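Long-range contacts in proton-dependent oligopeptide transporter family protein (Xanthomonas campestris, PDB 6EI3), which probably carries short peptides across the membrane coupled to proton movement, as in other POT family members of the major facilitator superfamily: residues L29-L35 with R43-A47; S156-L161 with T327-A333; T300-S304 with G444-V448. One frame throughout, in Å; residues are numbered along the deposited sequence.

Interaction 1: residues L29-L35 with R43-A47; sequences LITSLLL and RDAEA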
loop_
_atom_site.group_PDB
_atom_site.type_symbol
_atom_site.label_atom_id
_atom_site.label_comp_id
_atom_site.label_asym_id
_atom_site.label_seq_id
_atom_site.Cartn_x
_atom_site.Cartn_y
_atom_site.Cartn_z
ATOM N N LEU A 29 -14.809 5.011 -14.014
ATOM C CA LEU A 29 -15.680 3.823 -13.935
ATOM C C LEU A 29 -17.153 4.099 -13.649
ATOM O O LEU A 29 -18.013 3.478 -14.262
ATOM C CB LEU A 29 -15.143 2.796 -12.914
ATOM C CG LEU A 29 -13.895 1.980 -13.345
ATOM C CD1 LEU A 29 -13.328 1.225 -12.164
ATOM C CD2 LEU A 29 -14.213 1.018 -14.509
ATOM N N ILE A 30 -17.446 5.008 -12.720
ATOM C CA ILE A 30 -18.812 5.256 -12.238
ATOM C C ILE A 30 -19.779 5.744 -13.341
ATOM O O ILE A 30 -20.957 5.454 -13.232
ATOM C CB ILE A 30 -18.804 6.157 -10.973
ATOM C CG1 ILE A 30 -20.069 5.936 -10.109
ATOM C CG2 ILE A 30 -18.540 7.643 -11.263
ATOM C CD1 ILE A 30 -20.147 4.561 -9.439
ATOM N N THR A 31 -19.296 6.381 -14.423
ATOM C CA THR A 31 -20.173 6.822 -15.524
ATOM C C THR A 31 -19.947 5.993 -16.787
ATOM O O THR A 31 -20.469 6.329 -17.847
ATOM C CB THR A 31 -20.023 8.334 -15.797
ATOM O OG1 THR A 31 -18.651 8.632 -16.065
ATOM C CG2 THR A 31 -20.567 9.194 -14.656
ATOM N N SER A 32 -19.155 4.917 -16.678
ATOM C CA SER A 32 -18.840 4.070 -17.827
ATOM C C SER A 32 -19.873 2.955 -18.027
ATOM O O SER A 32 -20.708 2.715 -17.160
ATOM C CB SER A 32 -17.450 3.458 -17.652
ATOM O OG SER A 32 -17.488 2.364 -16.752
ATOM N N LEU A 33 -19.732 2.210 -19.137
ATOM C CA LEU A 33 -20.535 1.030 -19.483
ATOM C C LEU A 33 -19.816 -0.255 -19.032
ATOM O O LEU A 33 -20.287 -1.356 -19.310
ATOM C CB LEU A 33 -20.801 1.005 -21.002
ATOM C CG LEU A 33 -21.584 2.201 -21.583
ATOM C CD1 LEU A 33 -21.874 1.998 -23.060
ATOM C CD2 LEU A 33 -22.891 2.448 -20.822
ATOM N N LEU A 34 -18.704 -0.109 -18.281
ATOM C CA LEU A 34 -17.899 -1.239 -17.814
ATOM C C LEU A 34 -18.403 -1.869 -16.513
ATOM O O LEU A 34 -17.968 -2.975 -16.193
ATOM C CB LEU A 34 -16.399 -0.864 -17.706
ATOM C CG LEU A 34 -15.725 -0.288 -18.994
ATOM C CD1 LEU A 34 -14.224 -0.093 -18.795
ATOM C CD2 LEU A 34 -15.955 -1.181 -20.211
ATOM N N LEU A 35 -19.325 -1.194 -15.783
ATOM C CA LEU A 35 -19.890 -1.734 -14.535
ATOM C C LEU A 35 -21.136 -2.529 -14.867
ATOM O O LEU A 35 -21.941 -2.090 -15.684
ATOM C CB LEU A 35 -20.187 -0.630 -13.488
ATOM C CG LEU A 35 -19.009 0.274 -13.056
ATOM C CD1 LEU A 35 -19.441 1.268 -11.999
ATOM C CD2 LEU A 35 -17.830 -0.541 -12.495
ATOM N N ARG A 43 -23.330 0.171 -7.809
ATOM C CA ARG A 43 -22.306 0.631 -8.746
ATOM C C ARG A 43 -21.138 1.269 -7.974
ATOM O O ARG A 43 -19.990 1.092 -8.377
ATOM C CB ARG A 43 -22.879 1.585 -9.799
ATOM C CG ARG A 43 -23.877 0.913 -10.742
ATOM C CD ARG A 43 -24.508 1.897 -11.715
ATOM N NE ARG A 43 -23.509 2.653 -12.488
ATOM C CZ ARG A 43 -22.979 2.248 -13.637
ATOM N NH1 ARG A 43 -23.356 1.096 -14.181
ATOM N NH2 ARG A 43 -22.086 3.003 -14.265
ATOM N N ASP A 44 -21.426 1.970 -6.847
ATOM C CA ASP A 44 -20.372 2.541 -5.993
ATOM C C ASP A 44 -19.512 1.405 -5.445
ATOM O O ASP A 44 -18.289 1.510 -5.445
ATOM C CB ASP A 44 -20.965 3.322 -4.798
ATOM C CG ASP A 44 -21.574 4.661 -5.129
ATOM O OD1 ASP A 44 -21.330 5.163 -6.242
ATOM O OD2 ASP A 44 -22.302 5.211 -4.268
ATOM N N ALA A 45 -20.168 0.330 -4.952
ATOM C CA ALA A 45 -19.476 -0.843 -4.408
ATOM C C ALA A 45 -18.635 -1.524 -5.495
ATOM O O ALA A 45 -17.485 -1.882 -5.242
ATOM C CB ALA A 45 -20.483 -1.820 -3.827
ATOM N N GLU A 46 -19.204 -1.686 -6.707
ATOM C CA GLU A 46 -18.504 -2.288 -7.835
ATOM C C GLU A 46 -17.269 -1.483 -8.239
ATOM O O GLU A 46 -16.220 -2.085 -8.459
ATOM C CB GLU A 46 -19.440 -2.504 -9.017
ATOM C CG GLU A 46 -18.842 -3.374 -10.114
ATOM C CD GLU A 46 -19.723 -3.562 -11.330
ATOM O OE1 GLU A 46 -20.825 -2.971 -11.376
ATOM O OE2 GLU A 46 -19.319 -4.324 -12.233
ATOM N N ALA A 47 -17.372 -0.133 -8.304
ATOM C CA ALA A 47 -16.222 0.705 -8.658
ATOM C C ALA A 47 -15.144 0.592 -7.591
ATOM O O ALA A 47 -13.981 0.449 -7.948
ATOM C CB ALA A 47 -16.637 2.161 -8.858
HETATM O O HOH W 1 -22.077 0.463 -16.558
HETATM O O HOH W 2 -17.587 -4.676 -14.170
#

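Interaction 2: residues S156-L161 with T327-A333; sequences SLLIPL and TASQMQA. With 78M ((2S)-2,3-dihydroxypropyl(7Z)-pentadec-7-enoate), chain K; 78M ((2S)-2,3-dihydroxypropyl(7Z)-pentadec-7-enoate), chain L; 78M ((2S)-2,3-dihydroxypropyl(7Z)-pentadec-7-enoate), chain I.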
loop_
_atom_site.group_PDB
_atom_site.type_symbol
_atom_site.label_atom_id
_atom_site.label_comp_id
_atom_site.label_asym_id
_atom_site.label_seq_id
_atom_site.Cartn_x
_atom_site.Cartn_y
_atom_site.Cartn_z
ATOM N N SER A 156 -2.729 14.393 -10.252
ATOM C CA SER A 156 -4.057 14.566 -9.662
ATOM C C SER A 156 -4.740 15.836 -10.125
ATOM O O SER A 156 -5.959 15.887 -10.152
ATOM C CB SER A 156 -3.972 14.583 -8.142
ATOM O OG SER A 156 -3.619 13.301 -7.665
ATOM N N LEU A 157 -3.967 16.890 -10.424
ATOM C CA LEU A 157 -4.570 18.118 -10.887
ATOM C C LEU A 157 -4.837 18.095 -12.403
ATOM O O LEU A 157 -5.820 18.678 -12.843
ATOM C CB LEU A 157 -3.677 19.319 -10.535
ATOM C CG LEU A 157 -3.642 19.793 -9.073
ATOM C CD1 LEU A 157 -2.581 20.850 -8.892
ATOM C CD2 LEU A 157 -4.975 20.365 -8.633
ATOM N N LEU A 158 -3.974 17.438 -13.193
ATOM C CA LEU A 158 -4.067 17.452 -14.660
ATOM C C LEU A 158 -4.944 16.347 -15.294
ATOM O O LEU A 158 -5.820 16.667 -16.107
ATOM C CB LEU A 158 -2.639 17.426 -15.263
ATOM C CG LEU A 158 -2.475 17.249 -16.781
ATOM C CD1 LEU A 158 -3.013 18.471 -17.561
ATOM C CD2 LEU A 158 -1.012 17.061 -17.146
ATOM N N ILE A 159 -4.670 15.066 -14.973
ATOM C CA ILE A 159 -5.346 13.917 -15.577
ATOM C C ILE A 159 -6.893 13.969 -15.381
ATOM O O ILE A 159 -7.590 13.761 -16.367
ATOM C CB ILE A 159 -4.705 12.557 -15.169
ATOM C CG1 ILE A 159 -3.177 12.567 -15.432
ATOM C CG2 ILE A 159 -5.371 11.393 -15.907
ATOM C CD1 ILE A 159 -2.733 12.869 -16.959
ATOM N N PRO A 160 -7.453 14.340 -14.209
ATOM C CA PRO A 160 -8.921 14.471 -14.104
ATOM C C PRO A 160 -9.529 15.517 -15.037
ATOM O O PRO A 160 -10.673 15.336 -15.467
ATOM C CB PRO A 160 -9.135 14.801 -12.626
ATOM C CG PRO A 160 -7.904 14.219 -11.930
ATOM C CD PRO A 160 -6.816 14.581 -12.897
ATOM N N LEU A 161 -8.761 16.587 -15.380
ATOM C CA LEU A 161 -9.178 17.642 -16.315
ATOM C C LEU A 161 -9.162 17.088 -17.740
ATOM O O LEU A 161 -10.055 17.404 -18.516
ATOM C CB LEU A 161 -8.265 18.889 -16.230
ATOM C CG LEU A 161 -8.475 19.843 -15.050
ATOM C CD1 LEU A 161 -7.602 21.068 -15.202
ATOM C CD2 LEU A 161 -9.929 20.300 -14.938
ATOM N N THR A 327 -13.171 19.203 -10.904
ATOM C CA THR A 327 -13.706 17.843 -10.926
ATOM C C THR A 327 -13.275 17.152 -9.633
ATOM O O THR A 327 -12.185 17.422 -9.141
ATOM C CB THR A 327 -13.400 17.131 -12.256
ATOM O OG1 THR A 327 -14.050 15.870 -12.275
ATOM C CG2 THR A 327 -11.915 16.998 -12.546
ATOM N N ALA A 328 -14.161 16.320 -9.050
ATOM C CA ALA A 328 -13.952 15.656 -7.753
ATOM C C ALA A 328 -12.556 15.014 -7.536
ATOM O O ALA A 328 -11.972 15.153 -6.450
ATOM C CB ALA A 328 -15.050 14.615 -7.512
ATOM N N SER A 329 -12.054 14.296 -8.559
ATOM C CA SER A 329 -10.759 13.590 -8.516
ATOM C C SER A 329 -9.574 14.501 -8.213
ATOM O O SER A 329 -8.608 14.044 -7.604
ATOM C CB SER A 329 -10.534 12.815 -9.808
ATOM O OG SER A 329 -11.249 11.590 -9.793
ATOM N N GLN A 330 -9.653 15.791 -8.601
ATOM C CA GLN A 330 -8.570 16.755 -8.350
ATOM C C GLN A 330 -8.244 16.958 -6.861
ATOM O O GLN A 330 -7.128 17.371 -6.539
ATOM C CB GLN A 330 -8.866 18.097 -9.009
ATOM C CG GLN A 330 -8.858 18.035 -10.534
ATOM C CD GLN A 330 -9.163 19.394 -11.068
ATOM O OE1 GLN A 330 -10.288 19.854 -10.999
ATOM N NE2 GLN A 330 -8.146 20.096 -11.516
ATOM N N MET A 331 -9.204 16.651 -5.956
ATOM C CA MET A 331 -9.000 16.794 -4.509
ATOM C C MET A 331 -7.855 15.911 -4.027
ATOM O O MET A 331 -7.251 16.223 -3.005
ATOM C CB MET A 331 -10.278 16.450 -3.721
ATOM C CG MET A 331 -11.397 17.471 -3.916
ATOM S SD MET A 331 -10.962 19.180 -3.485
ATOM C CE MET A 331 -11.129 19.134 -1.705
ATOM N N GLN A 332 -7.556 14.815 -4.759
ATOM C CA GLN A 332 -6.459 13.911 -4.426
ATOM C C GLN A 332 -5.104 14.616 -4.428
ATOM O O GLN A 332 -4.199 14.154 -3.750
ATOM C CB GLN A 332 -6.466 12.659 -5.309
ATOM C CG GLN A 332 -7.647 11.729 -4.980
ATOM C CD GLN A 332 -7.852 10.728 -6.080
ATOM O OE1 GLN A 332 -7.381 9.605 -6.013
ATOM N NE2 GLN A 332 -8.500 11.125 -7.150
ATOM N N ALA A 333 -4.988 15.796 -5.097
ATOM C CA ALA A 333 -3.745 16.586 -5.095
ATOM C C ALA A 333 -3.429 17.106 -3.695
ATOM O O ALA A 333 -2.284 17.469 -3.422
ATOM C CB ALA A 333 -3.862 17.746 -6.061
HETATM O O21 78M K . -16.074 27.851 -0.679
HETATM C C20 78M K . -15.448 28.857 -1.460
HETATM C C18 78M K . -14.283 28.288 -2.234
HETATM O O19 78M K . -13.315 27.732 -1.335
HETATM C C17 78M K . -13.631 29.305 -3.145
HETATM O O2 78M K . -12.793 28.495 -4.004
HETATM C C1 78M K . -13.005 28.518 -5.327
HETATM O O1 78M K . -13.698 29.324 -5.890
HETATM C C2 78M K . -12.301 27.382 -6.006
HETATM C C3 78M K . -13.067 26.080 -5.848
HETATM C C4 78M K . -12.263 24.862 -6.259
HETATM C C5 78M K . -12.664 23.590 -5.522
HETATM C C6 78M K . -12.211 23.523 -4.057
HETATM C C7 78M K . -10.728 23.390 -3.957
HETATM C C8 78M K . -10.029 22.982 -2.922
HETATM C C9 78M K . -8.539 22.854 -2.888
HETATM C C10 78M K . -8.066 21.516 -3.475
HETATM C C11 78M K . -7.695 21.526 -4.957
HETATM C C12 78M K . -6.289 22.018 -5.277
HETATM C C13 78M K . -5.170 21.140 -4.734
HETATM C C15 78M K . -2.712 20.874 -4.285
HETATM C C14 78M K . -3.793 21.767 -4.833
HETATM O O21 78M L . -16.294 22.442 -23.096
HETATM C C20 78M L . -15.538 23.644 -23.017
HETATM C C18 78M L . -14.993 23.846 -21.621
HETATM O O19 78M L . -14.594 25.207 -21.428
HETATM C C17 78M L . -13.864 22.899 -21.287
HETATM O O2 78M L . -12.611 23.465 -21.742
HETATM C C1 78M L . -11.974 22.865 -22.753
HETATM O O1 78M L . -12.484 22.063 -23.491
HETATM C C2 78M L . -10.546 23.325 -22.844
HETATM C C3 78M L . -9.512 22.227 -22.603
HETATM C C4 78M L . -9.312 21.882 -21.137
HETATM C C5 78M L . -7.878 21.526 -20.761
HETATM C C6 78M L . -7.584 20.028 -20.687
HETATM C C7 78M L . -6.334 19.702 -19.905
HETATM C C8 78M L . -5.093 19.552 -20.359
HETATM C C9 78M L . -4.605 19.693 -21.777
HETATM C C10 78M L . -3.126 19.339 -21.987
HETATM C C11 78M L . -2.885 17.921 -22.498
HETATM C C12 78M L . -1.481 17.627 -23.036
HETATM C C13 78M L . -0.337 17.625 -22.020
HETATM C C15 78M L . 0.850 16.430 -20.116
HETATM C C14 78M L . -0.365 16.478 -21.012
HETATM O O21 78M I . -11.835 23.415 -17.014
HETATM C C20 78M I . -12.743 24.073 -17.893
HETATM C C18 78M I . -12.197 25.406 -18.350
HETATM O O19 78M I . -13.249 26.176 -18.936
HETATM C C17 78M I . -11.054 25.282 -19.338
HETATM O O2 78M I . -10.044 24.387 -18.805
HETATM C C1 78M I . -9.092 24.887 -18.009
HETATM O O1 78M I . -9.104 26.006 -17.564
HETATM C C2 78M I . -8.021 23.870 -17.741
HETATM C C3 78M I . -6.617 24.462 -17.710
HETATM C C4 78M I . -5.556 23.456 -17.303
HETATM C C5 78M I . -4.402 23.367 -18.280
HETATM C C6 78M I . -3.446 22.220 -17.997
HETATM C C7 78M I . -2.182 22.663 -17.330
HETATM C C8 78M I . -0.946 22.504 -17.779
HETATM C C9 78M I . -0.522 21.866 -19.069
HETATM C C10 78M I . 0.970 21.549 -19.126
HETATM C C11 78M I . 1.463 21.197 -20.522
HETATM C C12 78M I . 2.923 20.786 -20.589
HETATM C C13 78M I . 3.155 19.287 -20.731
HETATM C C15 78M I . 5.586 18.954 -19.988
HETATM C C14 78M I . 4.117 18.678 -19.710
HETATM O O HOH W 3 -2.378 12.972 -5.349
HETATM O O HOH W 4 -12.702 14.005 -14.047
#

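Interaction 3: residues T300-S304 with G444-V448; sequences TPFFS and GNLWV. With 78M ((2S)-2,3-dihydroxypropyl(7Z)-pentadec-7-enoate), chain O.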
loop_
_atom_site.group_PDB
_atom_site.type_symbol
_atom_site.label_atom_id
_atom_site.label_comp_id
_atom_site.label_asym_id
_atom_site.label_seq_id
_atom_site.Cartn_x
_atom_site.Cartn_y
_atom_site.Cartn_z
ATOM N N THR A 300 -2.708 -2.316 9.298
ATOM C CA THR A 300 -3.536 -2.568 8.085
ATOM C C THR A 300 -4.841 -1.714 8.045
ATOM O O THR A 300 -5.127 -1.209 6.970
ATOM C CB THR A 300 -3.821 -4.071 7.852
ATOM O OG1 THR A 300 -4.561 -4.606 8.959
ATOM C CG2 THR A 300 -2.565 -4.877 7.624
ATOM N N PRO A 301 -5.591 -1.443 9.163
ATOM C CA PRO A 301 -6.793 -0.583 9.053
ATOM C C PRO A 301 -6.457 0.839 8.627
ATOM O O PRO A 301 -7.299 1.481 8.011
ATOM C CB PRO A 301 -7.361 -0.615 10.469
ATOM C CG PRO A 301 -6.904 -1.964 11.001
ATOM C CD PRO A 301 -5.482 -1.967 10.543
ATOM N N PHE A 302 -5.218 1.327 8.902
ATOM C CA PHE A 302 -4.840 2.661 8.428
ATOM C C PHE A 302 -4.910 2.676 6.888
ATOM O O PHE A 302 -5.398 3.642 6.307
ATOM C CB PHE A 302 -3.427 3.102 8.919
ATOM C CG PHE A 302 -2.957 4.311 8.137
ATOM C CD1 PHE A 302 -3.446 5.583 8.430
ATOM C CD2 PHE A 302 -2.129 4.163 7.025
ATOM C CE1 PHE A 302 -3.071 6.693 7.655
ATOM C CE2 PHE A 302 -1.768 5.265 6.252
ATOM C CZ PHE A 302 -2.252 6.522 6.564
ATOM N N PHE A 303 -4.393 1.629 6.237
ATOM C CA PHE A 303 -4.394 1.550 4.771
ATOM C C PHE A 303 -5.779 1.339 4.197
ATOM O O PHE A 303 -6.026 1.810 3.087
ATOM C CB PHE A 303 -3.391 0.511 4.263
ATOM C CG PHE A 303 -1.983 1.014 4.449
ATOM C CD1 PHE A 303 -1.477 2.034 3.644
ATOM C CD2 PHE A 303 -1.161 0.479 5.436
ATOM C CE1 PHE A 303 -0.182 2.532 3.843
ATOM C CE2 PHE A 303 0.144 0.968 5.627
ATOM C CZ PHE A 303 0.612 2.011 4.850
ATOM N N SER A 304 -6.713 0.715 4.980
ATOM C CA SER A 304 -8.123 0.570 4.594
ATOM C C SER A 304 -8.705 1.954 4.423
ATOM O O SER A 304 -9.428 2.202 3.479
ATOM C CB SER A 304 -8.927 -0.139 5.693
ATOM O OG SER A 304 -8.408 -1.428 5.923
ATOM N N GLY A 444 -4.809 -4.135 4.131
ATOM C CA GLY A 444 -5.727 -3.023 4.371
ATOM C C GLY A 444 -6.779 -2.882 3.269
ATOM O O GLY A 444 -7.950 -2.597 3.551
ATOM N N ASN A 445 -6.387 -3.118 2.000
ATOM C CA ASN A 445 -7.308 -3.078 0.863
ATOM C C ASN A 445 -8.278 -4.249 0.882
ATOM O O ASN A 445 -9.424 -4.071 0.485
ATOM C CB ASN A 445 -6.564 -2.943 -0.480
ATOM C CG ASN A 445 -6.098 -1.532 -0.693
ATOM O OD1 ASN A 445 -6.802 -0.704 -1.270
ATOM N ND2 ASN A 445 -4.963 -1.191 -0.122
ATOM N N LEU A 446 -7.860 -5.413 1.436
ATOM C CA LEU A 446 -8.743 -6.560 1.601
ATOM C C LEU A 446 -9.888 -6.175 2.542
ATOM O O LEU A 446 -11.037 -6.528 2.239
ATOM C CB LEU A 446 -8.001 -7.813 2.139
ATOM C CG LEU A 446 -8.868 -8.984 2.661
ATOM C CD1 LEU A 446 -9.729 -9.624 1.542
ATOM C CD2 LEU A 446 -8.014 -10.046 3.403
ATOM N N TRP A 447 -9.590 -5.448 3.664
ATOM C CA TRP A 447 -10.654 -5.064 4.603
ATOM C C TRP A 447 -11.739 -4.218 3.921
ATOM O O TRP A 447 -12.895 -4.299 4.321
ATOM C CB TRP A 447 -10.118 -4.362 5.872
ATOM C CG TRP A 447 -9.024 -5.074 6.629
ATOM C CD1 TRP A 447 -7.932 -4.496 7.201
ATOM C CD2 TRP A 447 -8.917 -6.485 6.890
ATOM N NE1 TRP A 447 -7.160 -5.449 7.822
ATOM C CE2 TRP A 447 -7.742 -6.679 7.650
ATOM C CE3 TRP A 447 -9.717 -7.603 6.586
ATOM C CZ2 TRP A 447 -7.337 -7.943 8.097
ATOM C CZ3 TRP A 447 -9.308 -8.858 7.015
ATOM C CH2 TRP A 447 -8.117 -9.021 7.742
ATOM N N VAL A 448 -11.356 -3.395 2.913
ATOM C CA VAL A 448 -12.304 -2.566 2.155
ATOM C C VAL A 448 -13.187 -3.506 1.314
ATOM O O VAL A 448 -14.413 -3.380 1.335
ATOM C CB VAL A 448 -11.604 -1.511 1.258
ATOM C CG1 VAL A 448 -12.635 -0.681 0.485
ATOM C CG2 VAL A 448 -10.666 -0.611 2.060
HETATM O O21 78M O . 4.587 -10.163 20.455
HETATM C C20 78M O . 4.985 -11.088 19.456
HETATM C C18 78M O . 3.804 -11.874 18.935
HETATM O O19 78M O . 3.168 -12.573 20.006
HETATM C C17 78M O . 4.193 -12.847 17.850
HETATM O O2 78M O . 2.968 -13.173 17.152
HETATM C C1 78M O . 3.063 -13.775 15.960
HETATM O O1 78M O . 4.089 -14.209 15.502
HETATM C C2 78M O . 1.732 -13.823 15.267
HETATM C C3 78M O . 1.712 -13.053 13.953
HETATM C C4 78M O . 0.418 -12.280 13.737
HETATM C C5 78M O . -0.419 -12.749 12.559
HETATM C C6 78M O . 0.053 -12.245 11.190
HETATM C C7 78M O . -0.811 -11.147 10.660
HETATM C C8 78M O . -1.643 -11.217 9.635
HETATM C C9 78M O . -2.509 -10.103 9.121
HETATM C C10 78M O . -3.863 -10.074 9.835
HETATM C C11 78M O . -4.302 -8.699 10.309
HETATM C C12 78M O . -5.158 -8.742 11.569
HETATM C C13 78M O . -5.489 -7.390 12.187
HETATM C C15 78M O . -7.120 -5.483 12.334
HETATM C C14 78M O . -6.628 -6.643 11.516
#

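Interaction 1: residues L29-L35 with R43-A47
Helix 40-60 meets the turn that follows helix 25-30, joining the first two transmembrane helices of the bundle. Arg43 comes first and makes the main polar link. Its NH2 donates to Ile30 O at 2.9 Å and to Ser32 O at 3.2 Å. One guanidinium nitrogen thus serves two carbonyls near the end of helix 25-30. Arg43 NH1 donates to a water at 2.8 Å, and this water bridges to the carbonyls of Ser32 and Leu35. The same NH1 also donates to Glu37 O. Leu35 CB lies over one face of the guanidinium, 3.7 Å from Arg43 NH1. The turn is also braced from within: Ser32 OG accepts from Leu34 N in an ST turn. Asp44 points its CA-to-CB bond away, yet its OD1 is 3.5 Å from Ile30 CD1. Glu46 points toward the turn. Its OE1 and OE2 accept from the backbone N of Glu37 and Gln36, and a second water joins Glu46 OE2 to Leu34 O. Ala47 adds the apolar part. Its CB is 4.4 Å from Leu29 CB and 4.3 Å from both Ile30 CD1 and Leu35 CD1. Around the contact, Leu315 of helix 312-317 touches Ile30 and Asp44. Helix 430-456 packs on Ala45 through Asn452 and Arg456.

Interaction 2: residues S156-L161 with T327-A333
Two backbone carbonyls left without their helical partners are met here from another part of the chain. Helix 137-165 is kinked at Pro160, which has no N-H to give, and the N of Leu161 does not bond to Leu157 O either and makes only a weak bond to Leu158 O. The carbonyls of Ser156 and Leu157 are therefore available to the 3-10 segment that leads into helix 334-357. In the major facilitator fold this joins the fifth transmembrane helix, in the N-terminal six-helix bundle, to the lead-in of the eighth, in the C-terminal bundle. By superfamily topology this contact probably lies on the outer side, consistent with that side being closed. Gln330 fills the gap. Its NE2 donates to Leu157 O at 3.0 Å, and its CA makes a CA-H...O contact with Ser156 O at 3.3 Å. Its OE1 accepts from Thr327 N, which fixes the amide. Apolar contacts flank it: Pro160 CB is 3.5 Å from Thr327 CG2, and Leu157 CG is 3.6 Å from Ala333 CB. One water bridges Ser156 OG and Gln332 O; another joins Pro160 O and Thr327 OG1. Asn23, between helices 4-22 and 25-30, is hydrogen-bonded to Ser156 OG and Gln332 NE2, and Gln27 to Ser329 OG. A monoacylglycerol lipid tail runs along the edge, where 78M (chain K) C15 comes within 3.5 Å of Ala333 O.

Interaction 3: residues T300-S304 with G444-V448
Thr300, Pro301 and Trp447 line a pocket that holds the tail of a bound monoacylglycerol, 78M (chain O). Lipid atom C14 lies 3.7 Å from Trp447 CZ2 and 3.9 Å from Thr300 OG1, while C15 is 3.8 Å from Pro301 CG. Beside the tail, Trp447 NE1 donates to Thr300 OG1 at 3.0 Å with a nearly straight angle of 166°. Thr300 OG1 is also bonded to Ala297 O one turn back. A second hydrogen bond runs the other way, from Ser304 OG to Gly444 O at 2.7 Å. The two helices are the seventh and eleventh of the major facilitator fold, both in its C-terminal bundle. Their local axes come to 7.4 Å and cross at -55°. Gly444 sits at the tight point: its CA is 3.2 Å from Thr300 O and 4.3 Å from Ser304 CA. A CB built on Gly444 would lie 2.5 Å from Thr300 O, a clash. Helix 281-306 is kinked at Pro301, whose nitrogen has no hydrogen to donate to the preceding turn. Further along, Val448 CG2 reaches Ser304 O at 3.4 Å. Phe482 of helix 471-495 meets the Trp447 ring edge-to-face and also touches Pro301 and Ser304. Next to Gly444, Asn445 points its CA-to-CB bond away from helix 281-306; its side chain is hydrogen-bonded to His52 of helix 40-60 and to Asp307.

From the N terminus, interaction 1 comes first. It closes a short loop of seven residues and ties the end of helix 25-30 to helix 40-60. It is complete before the others begin. Interaction 2 then opens on helix 137-165 and closes after 165 intervening residues, just before helix 334-357. It links the N-terminal and C-terminal halves. Interaction 3 opens at 300-304, inside that loop, and closes beyond it at 444-448, so the two cross. It stays within the C-terminal half. None of the three touch; their centres lie 18 to 23 Å apart. Helix 40-60, half of interaction 1, also touches Asn445 and Val448 of interaction 3, and helix 430-456, half of interaction 3, touches Ala45 of interaction 1.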